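Local coordinates for protein gingipain R2 Pro-Domain (Porphyromonas gingivalis, PDB 4IEF) that is the pro-domain of the arginine-specific cysteine protease gingipain R2 and probably keeps the protease latent until it is processed, at residues A[44-50]-A[96-100]; A[64-68]-A[150-156]. One frame throughout, in Å; residues are numbered along the deposited sequence.

Interaction 1 (A[44-50]-A[96-100]); sequences KGVAQVP and VLIAP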
loop_
_atom_site.group_PDB
_atom_site.type_symbol
_atom_site.label_atom_id
_atom_site.label_comp_id
_atom_site.label_asym_id
_atom_site.label_seq_id
_atom_site.Cartn_x
_atom_site.Cartn_y
_atom_site.Cartn_z
ATOM N N LYS A 44 4.608 -0.472 39.785
ATOM C CA LYS A 44 3.841 -1.402 40.625
ATOM C C LYS A 44 4.462 -2.820 40.612
ATOM O O LYS A 44 3.843 -3.768 41.091
ATOM C CB LYS A 44 2.370 -1.452 40.167
ATOM C CG LYS A 44 1.581 -0.180 40.447
ATOM C CD LYS A 44 0.143 -0.299 39.954
ATOM C CE LYS A 44 -0.622 1.001 40.061
ATOM N NZ LYS A 44 -0.946 1.363 41.470
ATOM N N GLY A 45 5.683 -2.936 40.088
ATOM C CA GLY A 45 6.407 -4.198 39.978
ATOM C C GLY A 45 6.348 -4.778 38.581
ATOM O O GLY A 45 6.108 -4.049 37.614
ATOM N N VAL A 46 6.563 -6.095 38.457
ATOM C CA VAL A 46 6.530 -6.783 37.161
ATOM C C VAL A 46 5.091 -6.935 36.699
ATOM O O VAL A 46 4.272 -7.545 37.393
ATOM C CB VAL A 46 7.262 -8.152 37.175
ATOM C CG1 VAL A 46 7.144 -8.866 35.825
ATOM C CG2 VAL A 46 8.712 -7.964 37.544
ATOM N N ALA A 47 4.799 -6.372 35.527
ATOM C CA ALA A 47 3.494 -6.426 34.887
ATOM C C ALA A 47 3.589 -7.249 33.604
ATOM O O ALA A 47 4.689 -7.447 33.083
ATOM C CB ALA A 47 2.996 -5.023 34.598
ATOM N N GLN A 48 2.449 -7.744 33.107
ATOM C CA GLN A 48 2.417 -8.599 31.921
ATOM C C GLN A 48 1.842 -7.900 30.701
ATOM O O GLN A 48 0.780 -7.279 30.780
ATOM C CB GLN A 48 1.610 -9.886 32.203
ATOM C CG GLN A 48 2.150 -10.757 33.347
ATOM C CD GLN A 48 3.577 -11.221 33.155
ATOM O OE1 GLN A 48 3.984 -11.640 32.069
ATOM N NE2 GLN A 48 4.373 -11.157 34.214
ATOM N N VAL A 49 2.552 -8.014 29.566
ATOM C CA VAL A 49 2.106 -7.495 28.276
ATOM C C VAL A 49 1.520 -8.703 27.518
ATOM O O VAL A 49 2.276 -9.590 27.112
ATOM C CB VAL A 49 3.198 -6.740 27.458
ATOM C CG1 VAL A 49 2.694 -6.374 26.061
ATOM C CG2 VAL A 49 3.680 -5.498 28.187
ATOM N N PRO A 50 0.185 -8.787 27.366
ATOM C CA PRO A 50 -0.392 -9.934 26.647
ATOM C C PRO A 50 -0.231 -9.806 25.132
ATOM O O PRO A 50 -0.302 -8.705 24.595
ATOM C CB PRO A 50 -1.874 -9.906 27.050
ATOM C CG PRO A 50 -2.028 -8.756 28.019
ATOM C CD PRO A 50 -0.867 -7.852 27.807
ATOM N N VAL A 96 -3.240 -11.238 38.590
ATOM C CA VAL A 96 -2.464 -10.888 37.410
ATOM C C VAL A 96 -2.326 -9.376 37.360
ATOM O O VAL A 96 -3.311 -8.660 37.547
ATOM C CB VAL A 96 -3.113 -11.443 36.106
ATOM C CG1 VAL A 96 -2.271 -11.117 34.876
ATOM C CG2 VAL A 96 -3.348 -12.943 36.200
ATOM N N LEU A 97 -1.108 -8.893 37.118
ATOM C CA LEU A 97 -0.877 -7.468 36.935
ATOM C C LEU A 97 -0.643 -7.241 35.447
ATOM O O LEU A 97 0.382 -7.675 34.918
ATOM C CB LEU A 97 0.290 -6.948 37.804
ATOM C CG LEU A 97 0.711 -5.479 37.601
ATOM C CD1 LEU A 97 -0.380 -4.511 38.046
ATOM C CD2 LEU A 97 2.003 -5.179 38.332
ATOM N N ILE A 98 -1.638 -6.653 34.757
ATOM C CA ILE A 98 -1.556 -6.344 33.327
ATOM C C ILE A 98 -0.914 -4.972 33.191
ATOM O O ILE A 98 -1.306 -4.037 33.898
ATOM C CB ILE A 98 -2.939 -6.435 32.614
ATOM C CG1 ILE A 98 -3.491 -7.888 32.610
ATOM C CG2 ILE A 98 -2.933 -5.820 31.190
ATOM C CD1 ILE A 98 -2.714 -8.970 31.782
ATOM N N ALA A 99 0.089 -4.864 32.294
ATOM C CA ALA A 99 0.830 -3.635 32.025
ATOM C C ALA A 99 -0.068 -2.536 31.435
ATOM O O ALA A 99 -0.960 -2.843 30.639
ATOM C CB ALA A 99 1.982 -3.925 31.080
ATOM N N PRO A 100 0.153 -1.251 31.807
ATOM C CA PRO A 100 -0.671 -0.177 31.239
ATOM C C PRO A 100 -0.179 0.216 29.846
ATOM O O PRO A 100 1.014 0.116 29.547
ATOM C CB PRO A 100 -0.504 0.956 32.251
ATOM C CG PRO A 100 0.849 0.744 32.820
ATOM C CD PRO A 100 1.178 -0.715 32.727
#
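Gln-48 bonds to the loop 96-100 through both of its backbone polar groups. Gln-48 N donates to Leu-97 O at 2.7 Å, and the donor lies in the plane of that carbonyl. Gln-48 O accepts from Ala-99 N at 2.9 Å. This second bond is almost straight at hydrogen, 178°, but the donor sits 44° out of the Gln-48 carbonyl plane. The two bonds frame Ile-98 and make a single beta bridge, with the Gln-48 and Ile-98 CA atoms 4.8 Å apart. Two CA-H...O contacts flank the bridge, from Ala-47 CA to Leu-97 O and from Ile-98 CA to Gln-48 O. The other edge of strand 45-51 pairs with strand 36-42, where backbone hydrogen bonds join Ala-47 to Val-40 and Val-49 to Thr-38.

Leu-97 reaches back along the strand. Its CG is anti to the backbone N (chi1 175°), and Leu-97 CD2 ends 3.4 Å from Val-46 O and close to Lys-44 O. Its CG also rests against the Ala-47 methyl. Ala-47 CB packs on Ala-99 CB at 3.8 Å, and Val-49 CG2 meets the same Ala-99 methyl at 3.7 Å. Ile-98 leaves its backbone pointing away from the strand, yet the CG1 branch folds round and brings Ile-98 CD1 to within 3.8 Å of Pro-50 CG. Tyr-118 packs on Ala-47, Leu-97 and Pro-100, and makes a cation-pi contact with Lys-44.

The contact extends a two-stranded hairpin by one short bridge to a loop. The Ala-47 and Ala-99 methyls pack against each other beside the bridge. The polar link between the segments is entirely backbone to backbone, so the pairing probably relies on main-chain geometry and apolar packing, with no charge pair across it.

Interaction 2 (A[64-68]-A[150-156]); sequences PILPI and NFAPLQY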
loop_
_atom_site.group_PDB
_atom_site.type_symbol
_atom_site.label_atom_id
_atom_site.label_comp_id
_atom_site.label_asym_id
_atom_site.label_seq_id
_atom_site.Cartn_x
_atom_site.Cartn_y
_atom_site.Cartn_z
ATOM N N PRO A 64 -5.304 -0.788 30.782
ATOM C CA PRO A 64 -4.619 -2.077 30.560
ATOM C C PRO A 64 -4.409 -2.446 29.089
ATOM O O PRO A 64 -5.287 -2.190 28.272
ATOM C CB PRO A 64 -5.535 -3.091 31.255
ATOM C CG PRO A 64 -6.290 -2.297 32.269
ATOM C CD PRO A 64 -6.494 -0.953 31.647
ATOM N N ILE A 65 -3.224 -3.024 28.757
ATOM C CA ILE A 65 -2.913 -3.505 27.399
ATOM C C ILE A 65 -3.762 -4.746 27.192
ATOM O O ILE A 65 -3.504 -5.788 27.791
ATOM C CB ILE A 65 -1.402 -3.773 27.142
ATOM C CG1 ILE A 65 -0.583 -2.468 27.256
ATOM C CG2 ILE A 65 -1.175 -4.466 25.763
ATOM C CD1 ILE A 65 0.918 -2.648 27.373
ATOM N N LEU A 66 -4.839 -4.597 26.428
ATOM C CA LEU A 66 -5.758 -5.689 26.168
ATOM C C LEU A 66 -5.960 -5.790 24.657
ATOM O O LEU A 66 -6.891 -5.187 24.107
ATOM C CB LEU A 66 -7.070 -5.490 26.949
ATOM C CG LEU A 66 -6.907 -5.421 28.492
ATOM C CD1 LEU A 66 -8.069 -4.708 29.151
ATOM C CD2 LEU A 66 -6.631 -6.801 29.100
ATOM N N PRO A 67 -5.035 -6.525 23.976
ATOM C CA PRO A 67 -5.093 -6.628 22.508
ATOM C C PRO A 67 -6.416 -7.125 21.958
ATOM O O PRO A 67 -7.110 -7.913 22.594
ATOM C CB PRO A 67 -3.972 -7.615 22.171
ATOM C CG PRO A 67 -3.029 -7.497 23.292
ATOM C CD PRO A 67 -3.866 -7.254 24.507
ATOM N N ILE A 68 -6.756 -6.631 20.761
ATOM C CA ILE A 68 -7.974 -6.970 20.041
ATOM C C ILE A 68 -7.633 -7.621 18.691
ATOM O O ILE A 68 -6.506 -7.503 18.204
ATOM C CB ILE A 68 -8.888 -5.715 19.844
ATOM C CG1 ILE A 68 -8.270 -4.675 18.876
ATOM C CG2 ILE A 68 -9.332 -5.094 21.198
ATOM C CD1 ILE A 68 -9.315 -3.831 18.112
ATOM N N ASN A 150 -14.576 -6.025 15.758
ATOM C CA ASN A 150 -13.458 -6.170 16.696
ATOM C C ASN A 150 -13.802 -7.113 17.843
ATOM O O ASN A 150 -14.824 -6.944 18.514
ATOM C CB ASN A 150 -13.043 -4.806 17.269
ATOM C CG ASN A 150 -13.027 -3.715 16.233
ATOM O OD1 ASN A 150 -12.248 -3.756 15.277
ATOM N ND2 ASN A 150 -13.950 -2.769 16.348
ATOM N N PHE A 151 -12.927 -8.093 18.072
ATOM C CA PHE A 151 -13.039 -9.021 19.193
ATOM C C PHE A 151 -12.112 -8.556 20.288
ATOM O O PHE A 151 -10.944 -8.300 20.000
ATOM C CB PHE A 151 -12.669 -10.451 18.771
ATOM C CG PHE A 151 -13.562 -11.083 17.737
ATOM C CD1 PHE A 151 -13.224 -11.048 16.389
ATOM C CD2 PHE A 151 -14.731 -11.740 18.114
ATOM C CE1 PHE A 151 -14.039 -11.663 15.432
ATOM C CE2 PHE A 151 -15.542 -12.352 17.161
ATOM C CZ PHE A 151 -15.191 -12.310 15.827
ATOM N N ALA A 152 -12.614 -8.410 21.521
ATOM C CA ALA A 152 -11.805 -8.034 22.683
ATOM C C ALA A 152 -11.823 -9.238 23.652
ATOM O O ALA A 152 -12.669 -9.305 24.548
ATOM C CB ALA A 152 -12.336 -6.754 23.325
ATOM N N PRO A 153 -10.953 -10.254 23.416
ATOM C CA PRO A 153 -11.011 -11.478 24.231
ATOM C C PRO A 153 -10.269 -11.401 25.566
ATOM O O PRO A 153 -10.202 -12.406 26.284
ATOM C CB PRO A 153 -10.363 -12.518 23.322
ATOM C CG PRO A 153 -9.355 -11.744 22.548
ATOM C CD PRO A 153 -9.910 -10.365 22.369
ATOM N N LEU A 154 -9.705 -10.234 25.894
ATOM C CA LEU A 154 -8.991 -10.048 27.145
ATOM C C LEU A 154 -9.661 -8.919 27.934
ATOM O O LEU A 154 -9.608 -7.751 27.540
ATOM C CB LEU A 154 -7.487 -9.790 26.900
ATOM C CG LEU A 154 -6.708 -10.912 26.186
ATOM C CD1 LEU A 154 -5.346 -10.444 25.775
ATOM C CD2 LEU A 154 -6.584 -12.165 27.058
ATOM N N GLN A 155 -10.364 -9.303 29.007
ATOM C CA GLN A 155 -11.099 -8.397 29.890
ATOM C C GLN A 155 -10.411 -8.411 31.255
ATOM O O GLN A 155 -10.187 -9.480 31.820
ATOM C CB GLN A 155 -12.585 -8.785 29.974
ATOM C CG GLN A 155 -13.307 -8.845 28.615
ATOM C CD GLN A 155 -13.592 -7.503 27.979
ATOM O OE1 GLN A 155 -13.970 -6.534 28.645
ATOM N NE2 GLN A 155 -13.473 -7.434 26.658
ATOM N N TYR A 156 -10.000 -7.237 31.746
ATOM C CA TYR A 156 -9.228 -7.147 32.978
ATOM C C TYR A 156 -9.780 -6.122 33.942
ATOM O O TYR A 156 -9.990 -4.957 33.582
ATOM C CB TYR A 156 -7.754 -6.821 32.637
ATOM C CG TYR A 156 -6.821 -6.634 33.816
ATOM C CD1 TYR A 156 -6.432 -7.715 34.603
ATOM C CD2 TYR A 156 -6.262 -5.391 34.097
ATOM C CE1 TYR A 156 -5.549 -7.553 35.670
ATOM C CE2 TYR A 156 -5.373 -5.216 35.158
ATOM C CZ TYR A 156 -5.019 -6.301 35.941
ATOM O OH TYR A 156 -4.136 -6.127 36.983
HETATM O O HOH W 1 -9.202 -7.791 24.463
#
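A water joins Pro-67 and Leu-154. It donates to Pro-67 O at 2.8 Å and accepts from Leu-154 N at 2.9 Å. The Leu-154 carbonyl O lies 3.1 Å from the same water. The water bridges the two segments of the chain.

Leu-66 packs beside it. The Leu-66 CD2 methyl lies 3.7 Å from Tyr-156 CB and also touches Leu-154 CB. Leu-66 and Tyr-156 cross at about a right angle. Pro-64 meets the Tyr-156 ring at its edge, with Pro-64 CG in the ring plane and 3.6 Å from Tyr-156 CD2. The Tyr-156 hydroxyl is hydrogen-bonded to Val-96 O.

The segment 64-68 is the irregular lead-in to strand 69-74, which pairs antiparallel with strand 144-157 in the large sheet. A backbone hydrogen bond already joins Phe-151 to Leu-69 there. Strand 144-157 is interrupted at Ala-152 and Pro-153, and Gln-155 braces the break: Gln-155 NE2 donates to Ala-152 O at 2.9 Å, with that oxygen in its amide plane.

The Pro-67 and Leu-154 side chains cross obliquely, with Pro-67 CD against Leu-154 CD1. Nearer the paired strands, Ile-68 CA approaches Phe-151 O at 3.3 Å in a CA-H...O contact. Ile-68 holds CG1 between its backbone N and carbonyl carbon (chi1 68°). The Ile-68 and Asn-150 side chains lie side by side, pointing the same way, with Ile-68 CD1 3.9 Å from Asn-150 CB. Asn-150 OD1 is hydrogen-bonded to a basic side chain of the neighbouring protein chain.

Of the contacting segments, the one on strand 45-51 comes first from the N terminus, then the loop 64-68. The chain next runs through strands 69-74 and 79-93 to reach 96-100, where interaction 1 closes a loop with 45 residues between its segments. It continues through strand 133-141 to strand 144-157, where interaction 2 closes a longer loop of 81 residues. The segments alternate along the chain, so the two loops cross and neither nests in the other. Interaction 1 ties the small two-stranded sheet to the loop after strand 79-93. Interaction 2 ties the 64-68 loop to the large sheet. Ile-65 N and Ala-99 O, probably hydrogen-bonded, connect the two contacts directly.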